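Local coordinates for isochorismatase family protein (Enterococcus faecalis, PDB 2A67) that is of unknown function but belongs to the isochorismatase family and is probably a hydrolase related to the nicotinamidases, at residues Phe12-Leu26 / Leu57-Leu70. Numbering follows the deposited sequence. Where two conformers were deposited one is given.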
ATOM      1  N   PHE D  12      -5.163 -12.036 -12.834  1.00 30.60           N
ATOM      2  CA  PHE D  12      -5.184 -12.099 -14.282  1.00 30.47           C
ATOM      3  C   PHE D  12      -6.390 -12.903 -14.770  1.00 30.75           C
ATOM      4  O   PHE D  12      -6.237 -13.988 -15.367  1.00 30.73           O
ATOM      5  CB  PHE D  12      -3.914 -12.766 -14.807  1.00 30.78           C
ATOM      6  CG  PHE D  12      -2.725 -11.874 -14.834  1.00 31.20           C
ATOM      7  CD1 PHE D  12      -2.765 -10.647 -15.523  1.00 32.68           C
ATOM      8  CD2 PHE D  12      -1.541 -12.266 -14.215  1.00 32.19           C
ATOM      9  CE1 PHE D  12      -1.601  -9.833 -15.587  1.00 32.86           C
ATOM     10  CE2 PHE D  12      -0.374 -11.450 -14.270  1.00 30.31           C
ATOM     11  CZ  PHE D  12      -0.412 -10.256 -14.952  1.00 31.84           C
ATOM     12  N   GLN D  13      -7.576 -12.333 -14.563  1.00 31.23           N
ATOM     13  CA  GLN D  13      -8.860 -12.999 -14.838  1.00 30.53           C
ATOM     14  C   GLN D  13      -9.688 -12.265 -15.929  1.00 31.75           C
ATOM     15  O   GLN D  13      -9.680 -11.025 -16.004  1.00 30.46           O
ATOM     16  CB  GLN D  13      -9.657 -13.079 -13.536  1.00 31.39           C
ATOM     17  CG  GLN D  13      -8.877 -13.752 -12.336  1.00 27.30           C
ATOM     18  CD  GLN D  13      -9.522 -13.430 -11.026  1.00 28.36           C
ATOM     19  OE1 GLN D  13      -9.084 -12.547 -10.317  1.00 27.58           O
ATOM     20  NE2 GLN D  13     -10.596 -14.141 -10.700  1.00 26.44           N
ATOM     21  N   LYS D  14     -10.390 -13.055 -16.752  1.00 31.80           N
ATOM     22  CA  LYS D  14     -11.117 -12.554 -17.930  1.00 34.23           C
ATOM     23  C   LYS D  14     -12.004 -11.345 -17.616  1.00 34.39           C
ATOM     24  O   LYS D  14     -11.957 -10.337 -18.325  1.00 34.92           O
ATOM     25  CB  LYS D  14     -11.945 -13.670 -18.554  1.00 33.95           C
ATOM     26  CG  LYS D  14     -11.151 -14.935 -18.843  1.00 37.22           C
ATOM     27  CD  LYS D  14     -12.060 -15.948 -19.531  1.00 38.41           C
ATOM     28  CE  LYS D  14     -11.752 -17.373 -19.141  1.00 40.10           C
ATOM     29  NZ  LYS D  14     -13.080 -18.136 -19.140  1.00 39.79           N
ATOM     30  N   GLY D  15     -12.739 -11.421 -16.514  1.00 35.11           N
ATOM     31  CA  GLY D  15     -13.727 -10.393 -16.185  1.00 38.26           C
ATOM     32  C   GLY D  15     -13.251  -9.104 -15.540  1.00 40.56           C
ATOM     33  O   GLY D  15     -14.062  -8.371 -14.987  1.00 40.12           O
ATOM     34  N   ILE D  16     -11.954  -8.788 -15.616  1.00 42.90           N
ATOM     35  CA  ILE D  16     -11.482  -7.498 -15.057  1.00 44.73           C
ATOM     36  C   ILE D  16     -11.653  -6.125 -15.818  1.00 46.40           C
ATOM     37  O   ILE D  16     -11.969  -5.142 -15.149  1.00 46.88           O
ATOM     38  CB  ILE D  16     -10.039  -7.590 -14.423  1.00 44.60           C
ATOM     39  CG1 ILE D  16     -10.096  -8.167 -13.009  1.00 46.78           C
ATOM     40  CG2 ILE D  16      -9.434  -6.202 -14.190  1.00 42.94           C
ATOM     41  CD1 ILE D  16      -9.485  -9.474 -12.837  1.00 45.61           C
ATOM     42  N   GLU D  17     -11.515  -5.940 -17.131  1.00 48.43           N
ATOM     43  CA  GLU D  17     -12.074  -6.581 -18.328  1.00 50.33           C
ATOM     44  C   GLU D  17     -13.580  -6.730 -18.646  1.00 51.57           C
ATOM     45  O   GLU D  17     -14.180  -7.790 -18.498  1.00 52.40           O
ATOM     46  CB  GLU D  17     -11.116  -7.461 -19.088  1.00 50.11           C
ATOM     47  CG  GLU D  17     -10.032  -6.549 -19.577  1.00 50.02           C
ATOM     48  CD  GLU D  17      -9.390  -6.964 -20.863  1.00 52.57           C
ATOM     49  OE1 GLU D  17      -9.604  -8.126 -21.308  1.00 52.05           O
ATOM     50  OE2 GLU D  17      -8.656  -6.101 -21.417  1.00 52.36           O
ATOM     51  N   SER D  18     -14.139  -5.610 -19.107  1.00 52.47           N
ATOM     52  CA  SER D  18     -15.452  -5.523 -19.743  1.00 53.78           C
ATOM     53  C   SER D  18     -15.274  -5.009 -21.194  1.00 54.22           C
ATOM     54  O   SER D  18     -14.193  -4.505 -21.552  1.00 54.53           O
ATOM     55  CB  SER D  18     -16.336  -4.552 -18.942  1.00 54.03           C
ATOM     56  OG  SER D  18     -16.141  -3.204 -19.366  1.00 54.86           O
ATOM     57  N   PRO D  19     -16.319  -5.139 -22.048  1.00 54.69           N
ATOM     58  CA  PRO D  19     -16.302  -4.483 -23.369  1.00 54.33           C
ATOM     59  C   PRO D  19     -15.882  -2.995 -23.384  1.00 53.55           C
ATOM     60  O   PRO D  19     -15.079  -2.599 -24.240  1.00 53.46           O
ATOM     61  CB  PRO D  19     -17.751  -4.640 -23.865  1.00 54.58           C
ATOM     62  CG  PRO D  19     -18.543  -5.164 -22.655  1.00 55.65           C
ATOM     63  CD  PRO D  19     -17.543  -5.941 -21.874  1.00 54.80           C
ATOM     64  N   THR D  20     -16.408  -2.186 -22.460  1.00 52.63           N
ATOM     65  CA  THR D  20     -16.099  -0.746 -22.451  1.00 51.89           C
ATOM     66  C   THR D  20     -14.760  -0.394 -21.774  1.00 51.05           C
ATOM     67  O   THR D  20     -14.246   0.709 -21.955  1.00 51.19           O
ATOM     68  CB  THR D  20     -17.240   0.102 -21.823  1.00 52.41           C
ATOM     69  OG1 THR D  20     -17.504  -0.365 -20.491  1.00 53.14           O
ATOM     70  CG2 THR D  20     -18.541   0.052 -22.688  1.00 52.21           C
ATOM     71  N   GLN D  21     -14.202  -1.325 -21.001  1.00 49.19           N
ATOM     72  CA  GLN D  21     -12.981  -1.067 -20.225  1.00 47.91           C
ATOM     73  C   GLN D  21     -11.891  -2.113 -20.507  1.00 45.29           C
ATOM     74  O   GLN D  21     -11.923  -3.200 -19.936  1.00 45.42           O
ATOM     75  CB  GLN D  21     -13.291  -1.021 -18.717  1.00 48.46           C
ATOM     76  CG  GLN D  21     -13.968   0.290 -18.230  1.00 51.53           C
ATOM     77  CD  GLN D  21     -12.964   1.426 -17.941  1.00 55.02           C
ATOM     78  OE1 GLN D  21     -12.315   1.975 -18.854  1.00 55.77           O
ATOM     79  NE2 GLN D  21     -12.834   1.778 -16.661  1.00 55.96           N
ATOM     80  N   GLN D  22     -10.975  -1.794 -21.423  1.00 42.73           N
ATOM     81  CA  GLN D  22      -9.829  -2.654 -21.736  0.50 41.72           C
ATOM     82  C   GLN D  22      -8.613  -2.285 -20.881  1.00 40.54           C
ATOM     83  O   GLN D  22      -8.271  -1.101 -20.750  1.00 40.21           O
ATOM     84  CB  GLN D  22      -9.453  -2.570 -23.222  0.50 41.52           C
ATOM     85  CG  GLN D  22     -10.380  -3.334 -24.146  0.50 42.58           C
ATOM     86  CD  GLN D  22      -9.639  -4.040 -25.271  0.50 43.69           C
ATOM     87  OE1 GLN D  22      -8.928  -3.407 -26.059  0.50 44.41           O
ATOM     88  NE2 GLN D  22      -9.808  -5.366 -25.353  0.50 42.23           N
ATOM     89  N   LEU D  23      -7.979  -3.293 -20.301  1.00 39.04           N
ATOM     90  CA  LEU D  23      -6.714  -3.112 -19.563  1.00 37.13           C
ATOM     91  C   LEU D  23      -5.594  -2.612 -20.491  1.00 36.53           C
ATOM     92  O   LEU D  23      -5.462  -3.086 -21.608  1.00 37.42           O
ATOM     93  CB  LEU D  23      -6.311  -4.438 -18.920  1.00 36.60           C
ATOM     94  CG  LEU D  23      -7.061  -4.831 -17.643  1.00 35.34           C
ATOM     95  CD1 LEU D  23      -6.836  -6.308 -17.363  1.00 32.05           C
ATOM     96  CD2 LEU D  23      -6.621  -3.984 -16.441  1.00 34.22           C
ATOM     97  N   TYR D  24      -4.815  -1.646 -20.019  1.00 35.77           N
ATOM     98  CA  TYR D  24      -3.776  -0.983 -20.794  1.00 35.82           C
ATOM     99  C   TYR D  24      -2.626  -1.935 -21.184  1.00 35.34           C
ATOM    100  O   TYR D  24      -1.957  -2.549 -20.307  1.00 33.97           O
ATOM    101  CB  TYR D  24      -3.237   0.193 -19.992  1.00 35.98           C
ATOM    102  CG  TYR D  24      -2.195   1.013 -20.707  1.00 37.08           C
ATOM    103  CD1 TYR D  24      -2.527   1.809 -21.828  1.00 38.12           C
ATOM    104  CD2 TYR D  24      -0.860   1.009 -20.269  1.00 38.13           C
ATOM    105  CE1 TYR D  24      -1.532   2.569 -22.496  1.00 39.62           C
ATOM    106  CE2 TYR D  24       0.118   1.773 -20.908  1.00 38.00           C
ATOM    107  CZ  TYR D  24      -0.220   2.539 -22.011  1.00 38.50           C
ATOM    108  OH  TYR D  24       0.758   3.273 -22.622  1.00 39.56           O
ATOM    109  N   ARG D  25      -2.444  -2.065 -22.499  1.00 34.69           N
ATOM    110  CA  ARG D  25      -1.442  -2.907 -23.120  1.00 34.44           C
ATOM    111  C   ARG D  25      -1.377  -4.320 -22.558  1.00 34.62           C
ATOM    112  O   ARG D  25      -0.285  -4.840 -22.343  1.00 34.33           O
ATOM    113  CB  ARG D  25      -0.060  -2.220 -23.064  1.00 35.29           C
ATOM    114  CG  ARG D  25      -0.113  -0.854 -23.703  1.00 38.15           C
ATOM    115  CD  ARG D  25       1.225  -0.180 -23.896  1.00 42.58           C
ATOM    116  NE  ARG D  25       1.037   0.939 -24.827  1.00 46.56           N
ATOM    117  CZ  ARG D  25       1.930   1.903 -25.049  1.00 48.94           C
ATOM    118  NH1 ARG D  25       3.096   1.900 -24.411  1.00 49.86           N
ATOM    119  NH2 ARG D  25       1.651   2.883 -25.897  1.00 48.94           N
ATOM    120  N   LEU D  26      -2.534  -4.948 -22.353  1.00 34.01           N
ATOM    121  CA  LEU D  26      -2.618  -6.302 -21.792  1.00 34.07           C
ATOM    122  C   LEU D  26      -1.945  -7.398 -22.611  1.00 34.47           C
ATOM    123  O   LEU D  26      -1.298  -8.300 -22.025  1.00 35.65           O
ATOM    124  CB  LEU D  26      -4.074  -6.698 -21.496  1.00 34.35           C
ATOM    125  CG  LEU D  26      -4.275  -7.999 -20.690  1.00 34.81           C
ATOM    126  CD1 LEU D  26      -3.678  -7.906 -19.273  1.00 34.66           C
ATOM    127  CD2 LEU D  26      -5.728  -8.441 -20.669  1.00 35.08           C
ATOM    128  N   LEU D  57     -17.728 -11.117  -9.963  1.00 36.23           N
ATOM    129  CA  LEU D  57     -16.701 -12.032 -10.480  1.00 35.23           C
ATOM    130  C   LEU D  57     -16.863 -13.335  -9.697  1.00 33.00           C
ATOM    131  O   LEU D  57     -16.037 -13.635  -8.835  1.00 31.58           O
ATOM    132  CB  LEU D  57     -15.309 -11.448 -10.216  1.00 36.54           C
ATOM    133  CG  LEU D  57     -14.120 -11.820 -11.091  1.00 36.44           C
ATOM    134  CD1 LEU D  57     -14.393 -11.621 -12.564  1.00 38.32           C
ATOM    135  CD2 LEU D  57     -12.931 -10.986 -10.668  1.00 37.46           C
ATOM    136  N   PRO D  58     -18.021 -14.020  -9.877  1.00 31.70           N
ATOM    137  CA  PRO D  58     -18.396 -15.125  -8.986  1.00 30.35           C
ATOM    138  C   PRO D  58     -17.421 -16.277  -9.095  1.00 28.43           C
ATOM    139  O   PRO D  58     -16.956 -16.556 -10.184  1.00 28.11           O
ATOM    140  CB  PRO D  58     -19.784 -15.559  -9.506  1.00 29.56           C
ATOM    141  CG  PRO D  58     -20.289 -14.398 -10.252  1.00 31.55           C
ATOM    142  CD  PRO D  58     -19.081 -13.763 -10.871  1.00 31.05           C
ATOM    143  N   PHE D  59     -17.190 -16.952  -7.974  1.00 27.96           N
ATOM    144  CA  PHE D  59     -16.124 -17.957  -7.853  1.00 27.31           C
ATOM    145  C   PHE D  59     -16.400 -19.115  -8.826  1.00 27.42           C
ATOM    146  O   PHE D  59     -17.511 -19.665  -8.830  1.00 25.77           O
ATOM    147  CB  PHE D  59     -16.058 -18.559  -6.445  1.00 26.29           C
ATOM    148  CG  PHE D  59     -15.096 -19.731  -6.370  1.00 27.02           C
ATOM    149  CD1 PHE D  59     -13.713 -19.509  -6.287  1.00 24.46           C
ATOM    150  CD2 PHE D  59     -15.560 -21.050  -6.436  1.00 23.21           C
ATOM    151  CE1 PHE D  59     -12.819 -20.600  -6.272  1.00 23.54           C
ATOM    152  CE2 PHE D  59     -14.666 -22.122  -6.428  1.00 28.40           C
ATOM    153  CZ  PHE D  59     -13.290 -21.881  -6.322  1.00 23.05           C
ATOM    154  N   GLY D  60     -15.394 -19.487  -9.608  1.00 25.68           N
ATOM    155  CA  GLY D  60     -15.508 -20.604 -10.541  1.00 26.76           C
ATOM    156  C   GLY D  60     -16.213 -20.267 -11.850  1.00 27.48           C
ATOM    157  O   GLY D  60     -16.232 -21.106 -12.761  1.00 28.79           O
ATOM    158  N   SER D  61     -16.787 -19.064 -11.967  1.00 26.07           N
ATOM    159  CA  SER D  61     -17.485 -18.675 -13.220  1.00 26.19           C
ATOM    160  C   SER D  61     -16.512 -18.440 -14.372  1.00 26.65           C
ATOM    161  O   SER D  61     -15.289 -18.275 -14.173  1.00 24.51           O
ATOM    162  CB  SER D  61     -18.318 -17.388 -13.010  1.00 25.96           C
ATOM    163  OG  SER D  61     -17.397 -16.304 -12.834  1.00 25.28           O
ATOM    164  N   ASP D  62     -17.041 -18.349 -15.584  1.00 27.07           N
ATOM    165  CA  ASP D  62     -16.169 -18.076 -16.728  1.00 29.50           C
ATOM    166  C   ASP D  62     -15.381 -16.782 -16.569  1.00 30.75           C
ATOM    167  O   ASP D  62     -14.210 -16.726 -16.923  1.00 31.83           O
ATOM    168  CB  ASP D  62     -16.912 -18.067 -18.045  1.00 29.03           C
ATOM    169  CG  ASP D  62     -17.365 -19.422 -18.454  1.00 29.58           C
ATOM    170  OD1 ASP D  62     -16.878 -20.430 -17.931  1.00 29.90           O
ATOM    171  OD2 ASP D  62     -18.234 -19.493 -19.316  1.00 33.76           O
ATOM    172  N   SER D  63     -16.025 -15.761 -16.028  1.00 30.82           N
ATOM    173  CA  SER D  63     -15.400 -14.447 -15.886  1.00 31.88           C
ATOM    174  C   SER D  63     -14.267 -14.437 -14.812  1.00 31.77           C
ATOM    175  O   SER D  63     -13.273 -13.698 -14.944  1.00 31.63           O
ATOM    176  CB  SER D  63     -16.477 -13.356 -15.664  1.00 32.60           C
ATOM    177  OG  SER D  63     -16.885 -13.316 -14.306  1.00 35.22           O
ATOM    178  N   TRP D  64     -14.424 -15.263 -13.769  1.00 30.60           N
ATOM    179  CA  TRP D  64     -13.408 -15.467 -12.728  1.00 29.03           C
ATOM    180  C   TRP D  64     -12.165 -16.253 -13.221  1.00 29.61           C
ATOM    181  O   TRP D  64     -11.080 -16.199 -12.577  1.00 30.46           O
ATOM    182  CB  TRP D  64     -14.072 -16.195 -11.560  1.00 28.12           C
ATOM    183  CG  TRP D  64     -13.227 -16.890 -10.560  1.00 25.81           C
ATOM    184  CD1 TRP D  64     -12.873 -16.418  -9.323  1.00 25.15           C
ATOM    185  CD2 TRP D  64     -12.635 -18.186 -10.674  1.00 28.07           C
ATOM    186  NE1 TRP D  64     -12.095 -17.325  -8.675  1.00 26.91           N
ATOM    187  CE2 TRP D  64     -11.926 -18.423  -9.480  1.00 26.80           C
ATOM    188  CE3 TRP D  64     -12.597 -19.154 -11.685  1.00 26.81           C
ATOM    189  CZ2 TRP D  64     -11.216 -19.618  -9.247  1.00 25.91           C
ATOM    190  CZ3 TRP D  64     -11.913 -20.325 -11.454  1.00 24.93           C
ATOM    191  CH2 TRP D  64     -11.229 -20.549 -10.245  1.00 25.65           C
ATOM    192  N   GLN D  65     -12.288 -16.980 -14.328  1.00 29.18           N
ATOM    193  CA  GLN D  65     -11.168 -17.806 -14.774  1.00 29.26           C
ATOM    194  C   GLN D  65     -10.061 -16.887 -15.279  1.00 29.92           C
ATOM    195  O   GLN D  65     -10.335 -15.735 -15.660  1.00 28.66           O
ATOM    196  CB  GLN D  65     -11.580 -18.781 -15.883  1.00 29.13           C
ATOM    197  CG  GLN D  65     -12.675 -19.848 -15.552  1.00 27.08           C
ATOM    198  CD  GLN D  65     -12.906 -20.733 -16.747  1.00 28.90           C
ATOM    199  OE1 GLN D  65     -13.588 -20.310 -17.675  1.00 31.26           O
ATOM    200  NE2 GLN D  65     -12.330 -21.966 -16.759  1.00 23.52           N
ATOM    201  N   LEU D  66      -8.831 -17.436 -15.306  1.00 30.70           N
ATOM    202  CA  LEU D  66      -7.628 -16.787 -15.806  1.00 32.27           C
ATOM    203  C   LEU D  66      -7.700 -16.643 -17.307  1.00 33.39           C
ATOM    204  O   LEU D  66      -8.280 -17.486 -18.009  1.00 32.89           O
ATOM    205  CB  LEU D  66      -6.360 -17.605 -15.422  1.00 31.44           C
ATOM    206  CG  LEU D  66      -6.087 -17.897 -13.936  1.00 30.20           C
ATOM    207  CD1 LEU D  66      -4.951 -18.887 -13.686  1.00 34.91           C
ATOM    208  CD2 LEU D  66      -5.865 -16.632 -13.159  1.00 26.94           C
ATOM    209  N   PHE D  67      -7.160 -15.541 -17.806  1.00 34.80           N
ATOM    210  CA  PHE D  67      -7.069 -15.340 -19.242  1.00 36.81           C
ATOM    211  C   PHE D  67      -6.515 -16.597 -19.862  1.00 38.14           C
ATOM    212  O   PHE D  67      -5.511 -17.129 -19.375  1.00 38.85           O
ATOM    213  CB  PHE D  67      -6.086 -14.214 -19.542  1.00 36.50           C
ATOM    214  CG  PHE D  67      -6.573 -12.876 -19.102  1.00 36.76           C
ATOM    215  CD1 PHE D  67      -7.647 -12.266 -19.754  1.00 36.23           C
ATOM    216  CD2 PHE D  67      -5.968 -12.223 -18.048  1.00 36.31           C
ATOM    217  CE1 PHE D  67      -8.099 -11.017 -19.356  1.00 36.73           C
ATOM    218  CE2 PHE D  67      -6.413 -10.968 -17.647  1.00 37.72           C
ATOM    219  CZ  PHE D  67      -7.497 -10.374 -18.296  1.00 37.16           C
ATOM    220  N   GLU D  68      -7.132 -17.042 -20.951  1.00 38.42           N
ATOM    221  CA  GLU D  68      -6.722 -18.264 -21.645  1.00 40.21           C
ATOM    222  C   GLU D  68      -5.279 -18.263 -22.115  1.00 39.19           C
ATOM    223  O   GLU D  68      -4.666 -19.316 -22.184  1.00 38.49           O
ATOM    224  CB  GLU D  68      -7.587 -18.482 -22.885  1.00 41.30           C
ATOM    225  CG  GLU D  68      -9.022 -18.719 -22.555  1.00 46.44           C
ATOM    226  CD  GLU D  68      -9.378 -20.177 -22.620  1.00 52.04           C
ATOM    227  OE1 GLU D  68      -8.693 -21.015 -21.977  1.00 51.69           O
ATOM    228  OE2 GLU D  68     -10.354 -20.474 -23.336  1.00 54.24           O
ATOM    229  N   LYS D  69      -4.758 -17.098 -22.473  1.00 39.60           N
ATOM    230  CA  LYS D  69      -3.383 -17.005 -23.017  1.00 40.13           C
ATOM    231  C   LYS D  69      -2.275 -17.355 -22.008  1.00 39.52           C
ATOM    232  O   LYS D  69      -1.123 -17.649 -22.420  1.00 39.61           O
ATOM    233  CB  LYS D  69      -3.124 -15.605 -23.587  1.00 40.63           C
ATOM    234  CG  LYS D  69      -2.017 -15.519 -24.672  1.00 44.26           C
ATOM    235  CD  LYS D  69      -1.356 -14.144 -24.489  1.00 49.79           C
ATOM    236  CE  LYS D  69      -0.842 -13.483 -25.786  1.00 49.72           C
ATOM    237  NZ  LYS D  69      -0.633 -12.005 -25.537  1.00 46.04           N
ATOM    238  N   LEU D  70      -2.597 -17.299 -20.710  1.00 38.46           N
ATOM    239  CA  LEU D  70      -1.610 -17.631 -19.655  1.00 38.31           C
ATOM    240  C   LEU D  70      -1.311 -19.126 -19.584  1.00 38.32           C
ATOM    241  O   LEU D  70      -2.228 -19.943 -19.592  1.00 36.61           O
ATOM    242  CB  LEU D  70      -2.072 -17.128 -18.276  1.00 38.31           C
ATOM    243  CG  LEU D  70      -2.019 -15.619 -17.997  1.00 38.39           C
ATOM    244  CD1 LEU D  70      -2.747 -15.333 -16.731  1.00 41.77           C
ATOM    245  CD2 LEU D  70      -0.561 -15.083 -17.917  1.00 38.94           C
TER
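F67 lays its ring against the backbone of Q13 and K14, with the Q13 carbonyl carbon and K14 N over one face, while L26 CD2 sits on the opposite face in a CH-pi contact, 4.0 Å from the ring centroid. L23 CD1 meets the same ring at CZ. F67 CE2 lies at the edge of the F12 ring, near its plane, and L70 CD1 touches CB of F12 at 3.4 Å. Two backbone bonds flank the single beta bridge of Q13 with L66: F67 N to F12 O, and K14 N to Q65 O at 2.9 Å, with G15 N to S63 O as a third. K14 runs alongside Q65, bends at chi3 and chi4 (-145° and 146°), and brings NZ within 2.7 Å of Q65 OE1, above that amide's plane, and within 2.9 Å of D62 O, which Q65 N approaches from the other face. In this parallel-sheet alpha/beta fold of the isochorismatase family, the contact joins the loops that follow the adjacent strands 5-10 and 47-52. Q13 turns its amide almost perpendicular to the W64 indole (89°), and NE2 gives W64 O a 2.8 Å bond lying close to the amide plane. H52 N binds Q13 OE1 and so helps fix the rotation of that amide; Q51 NE2 is a second donor to W64 O. Farther out, E17 OE2 takes L23 N on its anti lone pair, tying together the two ends of the 17-23 loop, and F12 and L70 both pack on V33 of helix 26-42.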